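Local coordinates for fatty-acid-binding protein 1 (PDB 4DOO), which binds fatty acids, preferentially saturated ones, in the plastid through a chalcone-isomerase-like domain, and may take part in alpha-linolenic acid metabolism, at residues D41-A49 / Y181-A191; S110-G119 / L172-L180. All coordinates share one frame; numbering follows the deposited sequence.

Contact 1. Residues D41-A49 / Y181-A191. With DAO (lauric acid), chain C; DAO (lauric acid), chain D.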
# COMPACT_ATOMS: atom_id res chain seq x y z
N ASP A 41 8.69 5.40 -14.51
CA ASP A 41 8.65 4.91 -13.13
C ASP A 41 8.16 6.12 -12.35
O ASP A 41 8.86 7.13 -12.28
CB ASP A 41 10.05 4.52 -12.63
CG ASP A 41 10.70 3.44 -13.48
OD1 ASP A 41 10.01 2.45 -13.80
OD2 ASP A 41 11.89 3.58 -13.80
N VAL A 42 6.97 6.03 -11.77
CA VAL A 42 6.40 7.16 -11.04
C VAL A 42 6.91 7.25 -9.61
O VAL A 42 7.36 8.31 -9.17
CB VAL A 42 4.87 7.09 -11.04
CG1 VAL A 42 4.29 8.36 -10.39
CG2 VAL A 42 4.36 6.97 -12.47
N TYR A 43 6.82 6.14 -8.88
CA TYR A 43 7.31 6.11 -7.51
C TYR A 43 7.62 4.69 -7.05
O TYR A 43 7.12 3.72 -7.63
CB TYR A 43 6.31 6.76 -6.53
CG TYR A 43 4.94 6.10 -6.42
CD1 TYR A 43 3.83 6.61 -7.10
CD2 TYR A 43 4.74 4.99 -5.59
CE1 TYR A 43 2.56 6.04 -6.96
CE2 TYR A 43 3.48 4.42 -5.44
CZ TYR A 43 2.40 4.95 -6.12
OH TYR A 43 1.14 4.41 -5.94
N ALA A 44 8.47 4.58 -6.04
CA ALA A 44 8.82 3.28 -5.47
C ALA A 44 7.98 3.19 -4.21
O ALA A 44 7.67 4.21 -3.59
CB ALA A 44 10.29 3.23 -5.12
N PHE A 45 7.59 1.98 -3.82
CA PHE A 45 6.80 1.84 -2.61
C PHE A 45 7.24 0.63 -1.80
O PHE A 45 7.83 -0.31 -2.32
CB PHE A 45 5.29 1.77 -2.94
CG PHE A 45 4.90 0.58 -3.78
CD1 PHE A 45 4.61 -0.65 -3.18
CD2 PHE A 45 4.79 0.69 -5.16
CE1 PHE A 45 4.23 -1.76 -3.95
CE2 PHE A 45 4.41 -0.40 -5.95
CZ PHE A 45 4.13 -1.63 -5.34
N GLY A 46 6.99 0.70 -0.49
CA GLY A 46 7.35 -0.38 0.40
C GLY A 46 6.12 -0.69 1.22
O GLY A 46 5.47 0.22 1.73
N VAL A 47 5.79 -1.97 1.34
CA VAL A 47 4.61 -2.38 2.10
C VAL A 47 5.03 -2.99 3.43
O VAL A 47 5.78 -3.97 3.46
CB VAL A 47 3.78 -3.41 1.31
CG1 VAL A 47 2.51 -3.75 2.09
CG2 VAL A 47 3.42 -2.85 -0.07
N TYR A 48 4.54 -2.40 4.52
CA TYR A 48 4.84 -2.84 5.88
C TYR A 48 3.60 -3.39 6.58
O TYR A 48 2.50 -2.91 6.36
CB TYR A 48 5.36 -1.67 6.72
CG TYR A 48 6.65 -1.05 6.25
CD1 TYR A 48 6.66 -0.16 5.17
CD2 TYR A 48 7.85 -1.32 6.90
CE1 TYR A 48 7.84 0.44 4.75
CE2 TYR A 48 9.04 -0.73 6.48
CZ TYR A 48 9.03 0.15 5.41
OH TYR A 48 10.20 0.74 4.99
N ALA A 49 3.80 -4.39 7.44
CA ALA A 49 2.70 -4.99 8.19
C ALA A 49 3.14 -5.25 9.63
O ALA A 49 4.28 -5.66 9.88
CB ALA A 49 2.26 -6.29 7.53
N TYR A 181 -1.96 -2.29 -4.18
CA TYR A 181 -0.61 -2.78 -3.95
C TYR A 181 -0.49 -4.28 -3.69
O TYR A 181 0.47 -4.92 -4.13
CB TYR A 181 0.01 -2.00 -2.78
CG TYR A 181 0.02 -0.50 -3.00
CD1 TYR A 181 0.99 0.11 -3.79
CD2 TYR A 181 -0.97 0.31 -2.44
CE1 TYR A 181 0.98 1.48 -4.04
CE2 TYR A 181 -1.00 1.68 -2.67
CZ TYR A 181 -0.03 2.26 -3.47
OH TYR A 181 -0.07 3.62 -3.70
N ILE A 182 -1.46 -4.85 -2.98
CA ILE A 182 -1.41 -6.27 -2.63
C ILE A 182 -2.62 -7.09 -3.11
O ILE A 182 -2.83 -8.22 -2.65
CB ILE A 182 -1.25 -6.41 -1.09
CG1 ILE A 182 0.00 -5.67 -0.64
CG2 ILE A 182 -1.12 -7.88 -0.68
CD1 ILE A 182 1.28 -6.16 -1.31
N GLY A 183 -3.39 -6.55 -4.04
CA GLY A 183 -4.56 -7.25 -4.54
C GLY A 183 -4.32 -8.10 -5.78
O GLY A 183 -3.19 -8.34 -6.19
N GLU A 184 -5.42 -8.56 -6.38
CA GLU A 184 -5.36 -9.40 -7.57
C GLU A 184 -4.68 -8.76 -8.77
O GLU A 184 -3.98 -9.44 -9.54
CB GLU A 184 -6.78 -9.82 -7.96
CG GLU A 184 -6.85 -10.80 -9.12
CD GLU A 184 -6.03 -12.05 -8.87
OE1 GLU A 184 -6.14 -12.62 -7.76
OE2 GLU A 184 -5.28 -12.46 -9.78
N GLU A 185 -4.87 -7.46 -8.95
CA GLU A 185 -4.27 -6.73 -10.06
C GLU A 185 -3.47 -5.55 -9.50
O GLU A 185 -3.88 -4.40 -9.59
CB GLU A 185 -5.38 -6.24 -10.99
CG GLU A 185 -6.20 -7.38 -11.58
CD GLU A 185 -7.54 -6.93 -12.15
OE1 GLU A 185 -8.38 -6.42 -11.38
OE2 GLU A 185 -7.75 -7.09 -13.37
N PRO A 186 -2.30 -5.85 -8.91
CA PRO A 186 -1.38 -4.88 -8.29
C PRO A 186 -0.50 -4.09 -9.25
O PRO A 186 -0.32 -4.46 -10.41
CB PRO A 186 -0.55 -5.76 -7.37
CG PRO A 186 -0.36 -6.98 -8.21
CD PRO A 186 -1.76 -7.22 -8.76
N PHE A 187 0.05 -2.99 -8.75
CA PHE A 187 0.93 -2.15 -9.55
C PHE A 187 2.20 -2.91 -9.89
O PHE A 187 2.79 -2.73 -10.95
CB PHE A 187 1.32 -0.89 -8.77
CG PHE A 187 0.23 0.13 -8.66
CD1 PHE A 187 -0.02 0.77 -7.45
CD2 PHE A 187 -0.53 0.47 -9.77
CE1 PHE A 187 -1.02 1.74 -7.35
CE2 PHE A 187 -1.53 1.44 -9.68
CZ PHE A 187 -1.77 2.08 -8.47
N ASP A 188 2.62 -3.78 -8.97
CA ASP A 188 3.84 -4.54 -9.14
C ASP A 188 3.64 -5.97 -8.62
O ASP A 188 3.65 -6.21 -7.41
CB ASP A 188 4.96 -3.83 -8.37
CG ASP A 188 6.33 -4.41 -8.63
OD1 ASP A 188 7.29 -3.61 -8.70
OD2 ASP A 188 6.46 -5.64 -8.74
N LYS A 189 3.46 -6.91 -9.53
CA LYS A 189 3.24 -8.29 -9.13
C LYS A 189 4.38 -8.88 -8.31
O LYS A 189 4.14 -9.60 -7.34
CB LYS A 189 2.96 -9.16 -10.36
CG LYS A 189 1.70 -8.74 -11.10
CD LYS A 189 0.89 -9.94 -11.57
CE LYS A 189 -0.41 -9.49 -12.21
NZ LYS A 189 -1.30 -10.64 -12.56
N ASN A 190 5.62 -8.56 -8.68
CA ASN A 190 6.76 -9.08 -7.95
C ASN A 190 6.70 -8.63 -6.48
O ASN A 190 7.00 -9.40 -5.57
CB ASN A 190 8.07 -8.59 -8.58
CG ASN A 190 9.31 -9.10 -7.85
OD1 ASN A 190 9.56 -10.30 -7.80
ND2 ASN A 190 10.08 -8.18 -7.28
N ALA A 191 6.29 -7.38 -6.26
CA ALA A 191 6.19 -6.84 -4.91
C ALA A 191 5.10 -7.57 -4.13
O ALA A 191 5.25 -7.81 -2.94
CB ALA A 191 5.89 -5.34 -4.96
O1 DAO C . -2.54 5.85 -8.52
O2 DAO C . -0.59 5.27 -7.68
C1 DAO C . -1.81 5.53 -7.55
C2 DAO C . -2.43 5.47 -6.17
C3 DAO C . -1.88 6.59 -5.31
C4 DAO C . -2.62 6.68 -3.97
C5 DAO C . -1.89 7.60 -2.99
C6 DAO C . -2.21 9.06 -3.26
C7 DAO C . -1.09 9.97 -2.78
C8 DAO C . -1.20 11.33 -3.45
C9 DAO C . -0.00 12.21 -3.12
C10 DAO C . -0.18 13.59 -3.74
C11 DAO C . 0.55 14.65 -2.91
C12 DAO C . 0.57 15.98 -3.63
O1 DAO D . 3.42 11.74 -19.21
O2 DAO D . 4.22 13.00 -17.59
C1 DAO D . 3.68 11.95 -18.01
C2 DAO D . 3.33 10.87 -17.00
C3 DAO D . 2.00 11.19 -16.33
C4 DAO D . 2.08 10.96 -14.83
C5 DAO D . 1.24 9.75 -14.42
C6 DAO D . 0.38 10.07 -13.20
C7 DAO D . 0.65 9.08 -12.07
C8 DAO D . 0.45 9.74 -10.72
C9 DAO D . 0.16 8.72 -9.62
C10 DAO D . 1.11 8.92 -8.44
C11 DAO D . 0.36 9.36 -7.19
C12 DAO D . 1.32 9.77 -6.10
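Tyr43 and Tyr181 meet hydroxyl to hydroxyl over the antiparallel sheet of the chalcone-isomerase fold, where strand 39-50 is covered by the end of helix 171-182, the loop after it and the start of helix 189-202. Tyr181 OH donates to Tyr43 OH at 2.7 Å, and Tyr43 OH in turn donates to O2 of the chain C lauric acid, 2.6 Å away, in the plane of the Tyr43 ring. Tyr43, in a classic beta bulge opposite Arg30, has CG tucked between its backbone N and carbonyl carbon (chi1 62°), a turn that brings the hydroxyl to both partners. At the ring edge, CE1 of Tyr43 lies 3.5 Å from C10 of the chain D lauric acid. A phenylalanine in place of Tyr43 would probably leave Tyr181 OH without its acceptor and ligand O2 without the tyrosine hydroxyl that donates to it.

The tight part of the interface centres on Phe45. Tyr181 places CD1 over the middle of this ring in a T-shaped pair, with centroids 4.9 Å apart and planes at 64°. Asp188 CB packs 3.8 Å from Phe45 CZ, and CB atoms of Phe187 and Ala191 approach the same ring obliquely. Phe187 also reaches the pocket, its CZ lying 3.5 Å from O2 of the chain C ligand. Toward the other end the packing is sparser: Val47 CG2 meets Ile182 CD1 tip to tip at 4.1 Å, and the intervening turn, with the exposed Glu184 and Glu185, forms the solvent side and does not touch the strand segment. Where the chain returns, Asp188 OD1 ties the residue to Leu29 N of strand 22-33. Asp188 is also the N-cap of helix 189-202, its OD2 accepting from Ala191 N at 3.0 Å, met from above the carboxylate plane.

Contact 2. Residues S110-G119 / L172-L180. With DAO (lauric acid), chain C.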
# COMPACT_ATOMS: atom_id res chain seq x y z
N SER A 110 -7.51 5.52 -10.06
CA SER A 110 -7.09 4.24 -9.47
C SER A 110 -7.88 3.91 -8.21
O SER A 110 -8.43 2.82 -8.08
CB SER A 110 -5.59 4.27 -9.16
OG SER A 110 -5.28 5.28 -8.22
N VAL A 111 -7.94 4.85 -7.27
CA VAL A 111 -8.68 4.62 -6.04
C VAL A 111 -10.17 4.52 -6.37
O VAL A 111 -10.88 3.68 -5.82
CB VAL A 111 -8.44 5.77 -5.03
CG1 VAL A 111 -9.34 5.59 -3.82
CG2 VAL A 111 -6.97 5.77 -4.60
N GLY A 112 -10.62 5.37 -7.29
CA GLY A 112 -12.02 5.34 -7.69
C GLY A 112 -12.43 4.00 -8.27
O GLY A 112 -13.48 3.46 -7.92
N ASN A 113 -11.60 3.45 -9.15
CA ASN A 113 -11.85 2.16 -9.78
C ASN A 113 -12.06 1.09 -8.70
O ASN A 113 -12.95 0.25 -8.82
CB ASN A 113 -10.66 1.77 -10.68
CG ASN A 113 -10.73 0.33 -11.19
OD1 ASN A 113 -10.48 -0.63 -10.45
ND2 ASN A 113 -11.06 0.17 -12.47
N ARG A 114 -11.26 1.15 -7.65
CA ARG A 114 -11.36 0.18 -6.57
C ARG A 114 -12.57 0.40 -5.67
O ARG A 114 -13.20 -0.57 -5.23
CB ARG A 114 -10.07 0.17 -5.75
CG ARG A 114 -8.87 -0.41 -6.50
CD ARG A 114 -9.12 -1.86 -6.93
NE ARG A 114 -7.93 -2.51 -7.47
CZ ARG A 114 -7.40 -2.26 -8.66
NH1 ARG A 114 -7.94 -1.35 -9.46
NH2 ARG A 114 -6.32 -2.91 -9.05
N LEU A 115 -12.91 1.66 -5.40
CA LEU A 115 -14.06 1.96 -4.56
C LEU A 115 -15.36 1.44 -5.16
O LEU A 115 -16.21 0.92 -4.44
CB LEU A 115 -14.17 3.47 -4.33
CG LEU A 115 -13.13 4.09 -3.40
CD1 LEU A 115 -13.33 5.60 -3.32
CD2 LEU A 115 -13.24 3.46 -2.02
N LYS A 116 -15.52 1.57 -6.48
CA LYS A 116 -16.74 1.09 -7.12
C LYS A 116 -16.70 -0.43 -7.23
O LYS A 116 -17.73 -1.09 -7.35
CB LYS A 116 -16.89 1.68 -8.52
CG LYS A 116 -18.21 1.29 -9.17
CD LYS A 116 -18.23 1.53 -10.67
CE LYS A 116 -19.53 1.04 -11.27
NZ LYS A 116 -19.51 1.05 -12.75
N LYS A 117 -15.49 -0.98 -7.20
CA LYS A 117 -15.30 -2.42 -7.31
C LYS A 117 -15.73 -3.11 -6.02
O LYS A 117 -16.27 -4.21 -6.04
CB LYS A 117 -13.83 -2.73 -7.57
CG LYS A 117 -13.56 -4.15 -8.03
CD LYS A 117 -13.41 -4.22 -9.55
CE LYS A 117 -12.19 -3.44 -10.02
NZ LYS A 117 -11.97 -3.56 -11.49
N PHE A 118 -15.50 -2.45 -4.89
CA PHE A 118 -15.83 -3.01 -3.58
C PHE A 118 -16.99 -2.37 -2.83
O PHE A 118 -17.56 -2.99 -1.93
CB PHE A 118 -14.59 -2.96 -2.68
CG PHE A 118 -13.43 -3.77 -3.19
CD1 PHE A 118 -12.12 -3.40 -2.90
CD2 PHE A 118 -13.65 -4.93 -3.94
CE1 PHE A 118 -11.04 -4.16 -3.36
CE2 PHE A 118 -12.58 -5.70 -4.40
CZ PHE A 118 -11.27 -5.31 -4.11
N GLY A 119 -17.35 -1.14 -3.18
CA GLY A 119 -18.42 -0.49 -2.45
C GLY A 119 -19.64 -0.04 -3.22
O GLY A 119 -19.75 -0.26 -4.43
N LEU A 172 -13.93 0.54 3.71
CA LEU A 172 -13.94 0.51 2.26
C LEU A 172 -12.71 1.18 1.64
O LEU A 172 -12.05 0.62 0.77
CB LEU A 172 -15.21 1.18 1.73
CG LEU A 172 -15.33 1.32 0.22
CD1 LEU A 172 -15.25 -0.05 -0.44
CD2 LEU A 172 -16.64 2.02 -0.13
N LEU A 173 -12.41 2.39 2.10
CA LEU A 173 -11.26 3.13 1.58
C LEU A 173 -9.95 2.38 1.86
O LEU A 173 -9.10 2.26 0.98
CB LEU A 173 -11.19 4.53 2.19
CG LEU A 173 -10.08 5.44 1.65
CD1 LEU A 173 -10.23 5.60 0.14
CD2 LEU A 173 -10.16 6.79 2.34
N CYS A 174 -9.79 1.88 3.08
CA CYS A 174 -8.58 1.15 3.43
C CYS A 174 -8.39 -0.04 2.51
O CYS A 174 -7.30 -0.25 1.96
CB CYS A 174 -8.64 0.65 4.88
SG CYS A 174 -8.39 1.93 6.11
N ARG A 175 -9.45 -0.82 2.33
CA ARG A 175 -9.43 -2.00 1.48
C ARG A 175 -9.08 -1.63 0.03
O ARG A 175 -8.26 -2.29 -0.60
CB ARG A 175 -10.80 -2.67 1.51
CG ARG A 175 -10.84 -4.05 0.92
CD ARG A 175 -10.04 -5.02 1.78
NE ARG A 175 -10.43 -6.40 1.51
CZ ARG A 175 -10.33 -6.99 0.33
NH1 ARG A 175 -9.84 -6.34 -0.72
NH2 ARG A 175 -10.72 -8.24 0.20
N SER A 176 -9.73 -0.59 -0.48
CA SER A 176 -9.50 -0.15 -1.85
C SER A 176 -8.06 0.26 -2.13
O SER A 176 -7.45 -0.19 -3.10
CB SER A 176 -10.44 1.01 -2.19
OG SER A 176 -11.80 0.62 -2.08
N ILE A 177 -7.51 1.10 -1.26
CA ILE A 177 -6.14 1.55 -1.44
C ILE A 177 -5.15 0.39 -1.37
O ILE A 177 -4.31 0.23 -2.25
CB ILE A 177 -5.78 2.64 -0.40
CG1 ILE A 177 -6.59 3.90 -0.69
CG2 ILE A 177 -4.29 2.96 -0.46
CD1 ILE A 177 -6.41 5.01 0.32
N LEU A 178 -5.26 -0.42 -0.32
CA LEU A 178 -4.37 -1.57 -0.16
C LEU A 178 -4.47 -2.54 -1.34
O LEU A 178 -3.49 -3.17 -1.70
CB LEU A 178 -4.69 -2.33 1.12
CG LEU A 178 -4.22 -1.72 2.44
CD1 LEU A 178 -4.70 -2.57 3.60
CD2 LEU A 178 -2.69 -1.63 2.44
N ASP A 179 -5.66 -2.65 -1.93
CA ASP A 179 -5.85 -3.57 -3.05
C ASP A 179 -4.99 -3.21 -4.25
O ASP A 179 -4.64 -4.08 -5.05
CB ASP A 179 -7.33 -3.62 -3.46
CG ASP A 179 -7.63 -4.79 -4.39
OD1 ASP A 179 -7.79 -4.58 -5.61
OD2 ASP A 179 -7.69 -5.94 -3.89
N LEU A 180 -4.64 -1.93 -4.37
CA LEU A 180 -3.82 -1.47 -5.49
C LEU A 180 -2.41 -2.03 -5.40
O LEU A 180 -1.74 -2.19 -6.42
CB LEU A 180 -3.72 0.06 -5.49
CG LEU A 180 -5.00 0.84 -5.78
CD1 LEU A 180 -4.75 2.34 -5.61
CD2 LEU A 180 -5.47 0.53 -7.20
O1 DAO C . -2.54 5.85 -8.52
O2 DAO C . -0.59 5.27 -7.68
C1 DAO C . -1.81 5.53 -7.55
C2 DAO C . -2.43 5.47 -6.17
C3 DAO C . -1.88 6.59 -5.31
C4 DAO C . -2.62 6.68 -3.97
C5 DAO C . -1.89 7.60 -2.99
C6 DAO C . -2.21 9.06 -3.26
C7 DAO C . -1.09 9.97 -2.78
C8 DAO C . -1.20 11.33 -3.45
C9 DAO C . -0.00 12.21 -3.12
C10 DAO C . -0.18 13.59 -3.74
C11 DAO C . 0.55 14.65 -2.91
C12 DAO C . 0.57 15.98 -3.63
O HOH W 1 -6.07 -5.72 -7.49
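A knob-into-hole helix pair of the chalcone-isomerase fold is formed here: Phe118, the last residue of helix 100-118, fits among Leu172, Arg175, Ser176 and Asp179 of helix 171-182. The axes of segments 110-118 and 172-180 come within 8.6 Å, their N-to-C directions 123° apart. The Phe118 ring turns its edge to the carboxylate, Phe118 CE1 lying 3.6 Å from Asp179 CG, and the two planes are nearly perpendicular.

Beside this knob, Arg114 NE donates to Asp179 OD1 at 2.8 Å in a salt bridge with an N-H...O angle of 144°. OD1 accepts through its anti lone pair, the one away from OD2, and lies close to the guanidinium plane. The arginine chain is bent at chi2 (-60°), and Leu180 CD2 lies over the centre of one guanidinium face and 3.6 Å from Arg114 CG. One water joins the same partners, accepting from Arg114 NH2 and donating to Asp179 OD1 at 2.8 Å. Arg175 adds a long salt bridge to Asp179 OD2, although its stronger mate is Asp78.

Deeper in the interface the contacts are mostly apolar. Ser176 turns its hydroxyl back to Leu172 O, and Leu115 CD2 packs against Ser176 OG at 3.2 Å while also meeting Leu172 and Leu173. Val111 CG1 lies 4.1 Å from Leu173 CD1, and its CG2 approaches Ile177 and Leu180. At the pocket end, Ser110 OG donates to O1 of the chain C lauric acid at 2.8 Å. Leu180 CD1 is close to both this hydroxyl and ligand C2. The chemistry thus runs from a charged, hydrated flank through an apolar middle to the ligand head group, and the doubly engaged OD1 of Asp179 is likely to fix the turn of the Arg114 guanidinium.

How the contacts relate
Helix 171-182 serves both contacts, passing from Leu180 of contact 2 directly to Tyr181 of contact 1; their centres lie 14 Å apart. The loop after the helix turns back on it, with a probable hydrogen bond of Phe187 N to Leu180 O, 3.0 Å, while Glu185 O lies 2.9 Å from Arg114 NH2. The two contacts share the carboxylate of the chain C lauric acid: contact 1 supplies a donor to O2, contact 2 one to O1, and Arg30 NE bonds the ligand as well. Beside the head group the side chains of Leu180 and Tyr43 come within about 6 Å of each other. In sequence, contact 2 is nested within the loop that contact 1 closes.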